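PDB 5I0F: glycoside hydrolase family 31 from Trueperella pyogenes, which degrades cycloalternan, a cyclic glucose oligosaccharide, probably by a retaining mechanism that passes through a covalent glycosyl-enzyme intermediate. Local coordinates for residues R15-L20 with S60-T65; A35-P40 with F109-L114. All blocks are in the same frame, centred on the assembly; numbering follows the deposited sequence.

How the contacts relate
Both contacts lie in the N-terminal beta domain, their centres about 13 Å apart. Contact 1 is a surface contact: the loop 15-20, just ahead of strand 20-21, meets the end of strand 54-62 and the turn after it through a leucine methyl and an arginine tip. Contact 2 is largely buried and packs strand 31-37 against strand 105-113, which are not hydrogen-bonded neighbours in the curled antiparallel sheet, by methyl and ring contacts, with one backbone hydrogen bond at its exposed end. They meet at Thr36, whose CG2, on the side away from contact 2, packs against CB of Leu17 at 3.8 Å, while the neighbouring Ala35 and Thr37 face contact 2.

Contact 1: R15-L20 with S60-T65; sequences RSLDQL and SPVNGT
Leu17 reaches from the loop 15-20 to the backbone of Gly64, its CD2 3.7 Å from Gly64 N. CG of Leu17 stands anti to its own carbonyl carbon (chi1 -66°), on a CB directed at 60-65, and the fork of the side chain ends against the turn. CD2 is the main contact atom; besides the Asn63-Gly64 peptide it meets CG1 of Val62 at 4.0 Å, methyl to methyl. Leu17 thus lies over a patch that is part peptide, part valine, and its other neighbours include Asp88 and Thr36.

A second touch is made by Arg15. Its NH1 comes to 3.5 Å from CG2 of Thr65, the methyl meeting the guanidinium at its edge, near the plane, while the two side chains cross at about a right angle. Both polar groups share Asp68: its carboxylate takes a salt bridge from Arg15 NH1, and its backbone N donates to Thr65 OG1. Arg15 also makes a cation-pi contact with Tyr21.

Within the loop, Ser16 N donates to Gln19 OE1 at 3.0 Å, arriving above the carbonyl plane, and Ser16 OG donates to Asp18 OD1 at 2.7 Å; OG also takes the backbone N-H of Ile9. The amide of Gln19 is gripped at its other end too, NE2 giving an almost straight bond (173°) to Leu20 O, with the acceptor in the amide plane. Asp18 adds a salt bridge to Arg5.

The loop 15-20 thus rests at the surface of the antiparallel N-terminal beta domain, beside the end of strand 54-62, where Thr65 forms the N-cap of helix 66-72.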
ATOM      1  N   ARG A  15       8.190 -18.409   1.677  1.00 26.83           N
ATOM      2  CA  ARG A  15       7.753 -19.717   2.153  1.00 28.69           C
ATOM      3  C   ARG A  15       8.188 -19.907   3.596  1.00 28.01           C
ATOM      4  O   ARG A  15       9.285 -19.484   3.975  1.00 27.79           O
ATOM      5  CB  ARG A  15       8.358 -20.824   1.291  1.00 33.08           C
ATOM      6  CG  ARG A  15       8.131 -20.636  -0.206  1.00 38.06           C
ATOM      7  CD  ARG A  15       9.111 -21.461  -1.020  1.00 43.76           C
ATOM      8  NE  ARG A  15      10.500 -21.070  -0.783  1.00 49.83           N
ATOM      9  CZ  ARG A  15      11.564 -21.874  -0.891  1.00 55.19           C
ATOM     10  NH1 ARG A  15      12.777 -21.372  -0.641  1.00 58.17           N
ATOM     11  NH2 ARG A  15      11.445 -23.167  -1.231  1.00 56.80           N
ATOM     12  N   SER A  16       7.328 -20.545   4.388  1.00 27.26           N
ATOM     13  CA  SER A  16       7.685 -21.017   5.730  1.00 27.68           C
ATOM     14  C   SER A  16       8.270 -22.435   5.655  1.00 27.11           C
ATOM     15  O   SER A  16       8.241 -23.086   4.604  1.00 26.05           O
ATOM     16  CB  SER A  16       6.470 -20.953   6.675  1.00 28.31           C
ATOM     17  OG  SER A  16       5.295 -21.461   6.086  1.00 27.61           O
ATOM     18  N   LEU A  17       8.794 -22.917   6.778  1.00 27.32           N
ATOM     19  CA  LEU A  17       9.452 -24.225   6.822  1.00 28.73           C
ATOM     20  C   LEU A  17       8.499 -25.427   6.901  1.00 27.84           C
ATOM     21  O   LEU A  17       8.954 -26.576   6.875  1.00 29.27           O
ATOM     22  CB  LEU A  17      10.418 -24.267   8.017  1.00 30.63           C
ATOM     23  CG  LEU A  17      11.600 -23.312   7.923  1.00 33.56           C
ATOM     24  CD1 LEU A  17      12.374 -23.285   9.234  1.00 36.20           C
ATOM     25  CD2 LEU A  17      12.520 -23.692   6.772  1.00 35.00           C
ATOM     26  N   ASP A  18       7.201 -25.174   7.000  1.00 26.79           N
ATOM     27  CA  ASP A  18       6.199 -26.210   7.284  1.00 27.14           C
ATOM     28  C   ASP A  18       5.213 -26.455   6.117  1.00 25.98           C
ATOM     29  O   ASP A  18       4.110 -26.950   6.343  1.00 26.13           O
ATOM     30  CB  ASP A  18       5.419 -25.806   8.556  1.00 28.38           C
ATOM     31  CG  ASP A  18       4.665 -24.488   8.394  1.00 29.94           C
ATOM     32  OD1 ASP A  18       4.854 -23.795   7.358  1.00 30.46           O
ATOM     33  OD2 ASP A  18       3.880 -24.149   9.302  1.00 32.41           O
ATOM     34  N   GLN A  19       5.609 -26.120   4.883  1.00 25.10           N
ATOM     35  CA  GLN A  19       4.687 -26.123   3.743  1.00 24.49           C
ATOM     36  C   GLN A  19       5.140 -26.976   2.567  1.00 24.42           C
ATOM     37  O   GLN A  19       6.251 -27.491   2.554  1.00 25.17           O
ATOM     38  CB  GLN A  19       4.396 -24.700   3.270  1.00 23.72           C
ATOM     39  CG  GLN A  19       5.553 -23.960   2.622  1.00 24.16           C
ATOM     40  CD  GLN A  19       5.082 -22.632   2.054  1.00 23.94           C
ATOM     41  OE1 GLN A  19       5.087 -21.595   2.739  1.00 23.50           O
ATOM     42  NE2 GLN A  19       4.590 -22.677   0.828  1.00 24.49           N
ATOM     43  N   LEU A  20       4.230 -27.128   1.604  1.00 25.36           N
ATOM     44  CA  LEU A  20       4.574 -27.591   0.273  1.00 26.00           C
ATOM     45  C   LEU A  20       5.058 -26.430  -0.610  1.00 27.24           C
ATOM     46  O   LEU A  20       4.530 -25.322  -0.509  1.00 28.01           O
ATOM     47  CB  LEU A  20       3.361 -28.213  -0.394  1.00 26.26           C
ATOM     48  CG  LEU A  20       2.760 -29.449   0.261  1.00 26.12           C
ATOM     49  CD1 LEU A  20       1.560 -29.916  -0.554  1.00 26.74           C
ATOM     50  CD2 LEU A  20       3.804 -30.538   0.369  1.00 26.87           C
ATOM     51  N   SER A  60      15.559 -34.192   5.986  1.00 31.02           N
ATOM     52  CA  SER A  60      16.797 -33.595   6.465  1.00 32.27           C
ATOM     53  C   SER A  60      16.500 -32.309   7.238  1.00 31.65           C
ATOM     54  O   SER A  60      15.556 -31.591   6.877  1.00 29.22           O
ATOM     55  CB  SER A  60      17.684 -33.258   5.275  1.00 34.99           C
ATOM     56  OG  SER A  60      18.206 -34.442   4.698  1.00 37.37           O
ATOM     57  N   PRO A  61      17.313 -31.991   8.269  1.00 32.23           N
ATOM     58  CA  PRO A  61      17.070 -30.746   8.973  1.00 32.87           C
ATOM     59  C   PRO A  61      17.535 -29.563   8.126  1.00 34.87           C
ATOM     60  O   PRO A  61      18.541 -29.650   7.435  1.00 35.50           O
ATOM     61  CB  PRO A  61      17.909 -30.877  10.267  1.00 33.67           C
ATOM     62  CG  PRO A  61      18.555 -32.217  10.225  1.00 33.44           C
ATOM     63  CD  PRO A  61      18.516 -32.672   8.800  1.00 33.95           C
ATOM     64  N   VAL A  62      16.793 -28.472   8.181  1.00 35.67           N
ATOM     65  CA  VAL A  62      17.059 -27.351   7.299  1.00 38.19           C
ATOM     66  C   VAL A  62      16.854 -26.067   8.076  1.00 39.81           C
ATOM     67  O   VAL A  62      16.192 -26.081   9.099  1.00 39.51           O
ATOM     68  CB  VAL A  62      16.142 -27.470   6.045  1.00 37.63           C
ATOM     69  CG1 VAL A  62      14.711 -27.051   6.355  1.00 36.27           C
ATOM     70  CG2 VAL A  62      16.713 -26.725   4.854  1.00 40.23           C
ATOM     71  N   ASN A  63      17.485 -24.984   7.624  1.00 42.59           N
ATOM     72  CA  ASN A  63      17.110 -23.627   8.046  1.00 44.78           C
ATOM     73  C   ASN A  63      16.472 -22.929   6.873  1.00 44.56           C
ATOM     74  O   ASN A  63      16.659 -23.342   5.727  1.00 44.53           O
ATOM     75  CB  ASN A  63      18.323 -22.832   8.508  1.00 47.14           C
ATOM     76  CG  ASN A  63      19.017 -23.477   9.683  1.00 48.27           C
ATOM     77  OD1 ASN A  63      18.372 -23.978  10.598  1.00 47.80           O
ATOM     78  ND2 ASN A  63      20.342 -23.466   9.664  1.00 50.45           N
ATOM     79  N   GLY A  64      15.721 -21.865   7.145  1.00 45.66           N
ATOM     80  CA  GLY A  64      15.120 -21.067   6.071  1.00 44.81           C
ATOM     81  C   GLY A  64      16.193 -20.516   5.135  1.00 44.46           C
ATOM     82  O   GLY A  64      17.314 -20.261   5.566  1.00 44.11           O
ATOM     83  N   THR A  65      15.855 -20.339   3.859  1.00 43.88           N
ATOM     84  CA  THR A  65      16.757 -19.659   2.925  1.00 43.66           C
ATOM     85  C   THR A  65      16.987 -18.233   3.416  1.00 42.13           C
ATOM     86  O   THR A  65      16.159 -17.677   4.142  1.00 40.29           O
ATOM     87  CB  THR A  65      16.219 -19.573   1.475  1.00 43.85           C
ATOM     88  OG1 THR A  65      15.042 -18.745   1.434  1.00 41.81           O
ATOM     89  CG2 THR A  65      15.916 -20.964   0.899  1.00 45.50           C
TER

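Contact 2: A35-P40 with F109-L114; sequences ATTSGP and FEALTL
Ala35 CB sits over the centre of the Phe109 ring, 4.0 Å from its centroid and only 10° off the ring normal, a CH-pi contact. Phe109 turns this face to the alanine with CG anti to its carbonyl carbon (chi1 -58°) and the ring plane nearly perpendicular to the plane of CA, CB and CG (chi2 -85°). Two residues further along both strands, Thr37 CG2 meets Ala111 CB at 4.3 Å. This inner part is buried: Met44 of strand 41-49 touches both alanines, and Ile2 lies against Phe109 and Ala111. The hydroxyl of Thr37 turns back into its own segment, OG1 donating to Gly39 O at 2.8 Å.

At the exposed end the enclosure is lost: Pro40 and Leu114 meet at the surface, and their side chains cross at about a right angle, with Leu114 CD1 3.7 Å from Pro40 CB. Leu114 N donates to Pro40 O in a long bond of 3.3 Å. Thr113, between the two regions, directs its OG1 to Asp115 and to the backbone N of Arg117.

With CA atoms 8.0 Å apart at Ala35-Phe109 and at Thr37-Ala111, and one long backbone bond between the loops that follow them, the strands run the same way and meet face to face rather than as hydrogen-bonded neighbours, as between the layers of a beta-sandwich whose neighbouring strands are antiparallel.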
ATOM      1  N   ALA A  35       8.107 -29.679   7.032  1.00 26.27           N
ATOM      2  CA  ALA A  35       7.383 -29.819   8.304  1.00 26.38           C
ATOM      3  C   ALA A  35       8.284 -29.330   9.417  1.00 26.85           C
ATOM      4  O   ALA A  35       9.503 -29.338   9.268  1.00 27.36           O
ATOM      5  CB  ALA A  35       6.973 -31.271   8.538  1.00 26.50           C
ATOM      6  N   THR A  36       7.687 -28.875  10.515  1.00 27.85           N
ATOM      7  CA  THR A  36       8.437 -28.502  11.693  1.00 29.48           C
ATOM      8  C   THR A  36       7.998 -29.353  12.897  1.00 30.89           C
ATOM      9  O   THR A  36       6.882 -29.892  12.935  1.00 30.63           O
ATOM     10  CB  THR A  36       8.275 -27.013  12.051  1.00 30.92           C
ATOM     11  OG1 THR A  36       6.913 -26.750  12.388  1.00 30.57           O
ATOM     12  CG2 THR A  36       8.691 -26.119  10.882  1.00 31.43           C
ATOM     13  N   THR A  37       8.910 -29.470  13.851  1.00 32.19           N
ATOM     14  CA  THR A  37       8.658 -30.111  15.124  1.00 34.83           C
ATOM     15  C   THR A  37       8.771 -29.068  16.241  1.00 37.66           C
ATOM     16  O   THR A  37       9.657 -28.212  16.208  1.00 38.52           O
ATOM     17  CB  THR A  37       9.654 -31.259  15.359  1.00 34.81           C
ATOM     18  OG1 THR A  37      10.995 -30.756  15.309  1.00 37.62           O
ATOM     19  CG2 THR A  37       9.506 -32.313  14.278  1.00 33.20           C
ATOM     20  N   SER A  38       7.858 -29.152  17.210  1.00 40.20           N
ATOM     21  CA  SER A  38       7.822 -28.231  18.352  1.00 42.36           C
ATOM     22  C   SER A  38       9.006 -28.444  19.282  1.00 43.66           C
ATOM     23  O   SER A  38       9.531 -27.491  19.858  1.00 44.83           O
ATOM     24  CB  SER A  38       6.515 -28.383  19.146  1.00 44.22           C
ATOM     25  OG  SER A  38       6.423 -29.659  19.765  1.00 43.67           O
ATOM     26  N   GLY A  39       9.405 -29.700  19.452  1.00 43.62           N
ATOM     27  CA  GLY A  39      10.595 -30.032  20.202  1.00 43.63           C
ATOM     28  C   GLY A  39      11.707 -30.487  19.290  1.00 42.68           C
ATOM     29  O   GLY A  39      11.513 -30.645  18.081  1.00 43.72           O
ATOM     30  N   PRO A  40      12.891 -30.730  19.868  1.00 43.36           N
ATOM     31  CA  PRO A  40      13.979 -31.308  19.087  1.00 40.39           C
ATOM     32  C   PRO A  40      13.784 -32.820  18.884  1.00 37.78           C
ATOM     33  O   PRO A  40      13.304 -33.549  19.827  1.00 34.38           O
ATOM     34  CB  PRO A  40      15.208 -31.018  19.944  1.00 42.77           C
ATOM     35  CG  PRO A  40      14.687 -31.041  21.348  1.00 44.40           C
ATOM     36  CD  PRO A  40      13.271 -30.536  21.286  1.00 44.14           C
ATOM     37  N   PHE A 109       3.571 -37.503   8.333  1.00 26.26           N
ATOM     38  CA  PHE A 109       4.918 -37.397   8.875  1.00 26.22           C
ATOM     39  C   PHE A 109       5.046 -38.194  10.157  1.00 27.02           C
ATOM     40  O   PHE A 109       4.083 -38.314  10.902  1.00 27.69           O
ATOM     41  CB  PHE A 109       5.253 -35.943   9.152  1.00 25.32           C
ATOM     42  CG  PHE A 109       5.144 -35.069   7.939  1.00 25.57           C
ATOM     43  CD1 PHE A 109       6.214 -34.956   7.049  1.00 25.92           C
ATOM     44  CD2 PHE A 109       3.976 -34.380   7.669  1.00 25.44           C
ATOM     45  CE1 PHE A 109       6.112 -34.143   5.928  1.00 25.62           C
ATOM     46  CE2 PHE A 109       3.859 -33.593   6.543  1.00 25.67           C
ATOM     47  CZ  PHE A 109       4.929 -33.469   5.673  1.00 25.53           C
ATOM     48  N   GLU A 110       6.246 -38.698  10.401  1.00 27.45           N
ATOM     49  CA  GLU A 110       6.565 -39.411  11.610  1.00 29.15           C
ATOM     50  C   GLU A 110       7.922 -38.941  12.125  1.00 28.42           C
ATOM     51  O   GLU A 110       8.917 -38.987  11.394  1.00 28.13           O
ATOM     52  CB  GLU A 110       6.575 -40.901  11.306  1.00 32.46           C
ATOM     53  CG  GLU A 110       6.427 -41.793  12.506  1.00 35.41           C
ATOM     54  CD  GLU A 110       6.635 -43.243  12.137  1.00 38.58           C
ATOM     55  OE1 GLU A 110       5.635 -43.937  11.885  1.00 41.25           O
ATOM     56  OE2 GLU A 110       7.804 -43.669  12.055  1.00 41.36           O
ATOM     57  N   ALA A 111       7.966 -38.494  13.382  1.00 27.26           N
ATOM     58  CA  ALA A 111       9.199 -38.006  13.999  1.00 26.96           C
ATOM     59  C   ALA A 111       9.586 -38.867  15.187  1.00 27.62           C
ATOM     60  O   ALA A 111       8.716 -39.431  15.848  1.00 28.40           O
ATOM     61  CB  ALA A 111       9.014 -36.567  14.462  1.00 26.92           C
ATOM     62  N   LEU A 112      10.888 -38.941  15.459  1.00 27.63           N
ATOM     63  CA  LEU A 112      11.407 -39.530  16.694  1.00 27.56           C
ATOM     64  C   LEU A 112      12.051 -38.412  17.520  1.00 27.01           C
ATOM     65  O   LEU A 112      13.018 -37.763  17.074  1.00 27.41           O
ATOM     66  CB  LEU A 112      12.414 -40.636  16.395  1.00 28.66           C
ATOM     67  CG  LEU A 112      12.886 -41.475  17.583  1.00 29.61           C
ATOM     68  CD1 LEU A 112      11.746 -42.298  18.172  1.00 29.96           C
ATOM     69  CD2 LEU A 112      14.033 -42.381  17.165  1.00 31.40           C
ATOM     70  N   THR A 113      11.507 -38.179  18.717  1.00 25.67           N
ATOM     71  CA  THR A 113      11.986 -37.112  19.580  1.00 25.41           C
ATOM     72  C   THR A 113      13.280 -37.560  20.195  1.00 26.08           C
ATOM     73  O   THR A 113      13.563 -38.761  20.246  1.00 25.66           O
ATOM     74  CB  THR A 113      10.981 -36.757  20.689  1.00 25.57           C
ATOM     75  OG1 THR A 113      10.907 -37.818  21.646  1.00 25.56           O
ATOM     76  CG2 THR A 113       9.574 -36.480  20.083  1.00 25.30           C
ATOM     77  N   LEU A 114      14.044 -36.612  20.719  1.00 26.62           N
ATOM     78  CA  LEU A 114      15.296 -36.947  21.393  1.00 28.07           C
ATOM     79  C   LEU A 114      15.155 -37.868  22.599  1.00 27.82           C
ATOM     80  O   LEU A 114      16.089 -38.608  22.908  1.00 27.73           O
ATOM     81  CB  LEU A 114      16.038 -35.679  21.808  1.00 29.93           C
ATOM     82  CG  LEU A 114      16.538 -34.810  20.649  1.00 30.93           C
ATOM     83  CD1 LEU A 114      17.371 -33.671  21.218  1.00 32.73           C
ATOM     84  CD2 LEU A 114      17.348 -35.612  19.641  1.00 31.48           C
TER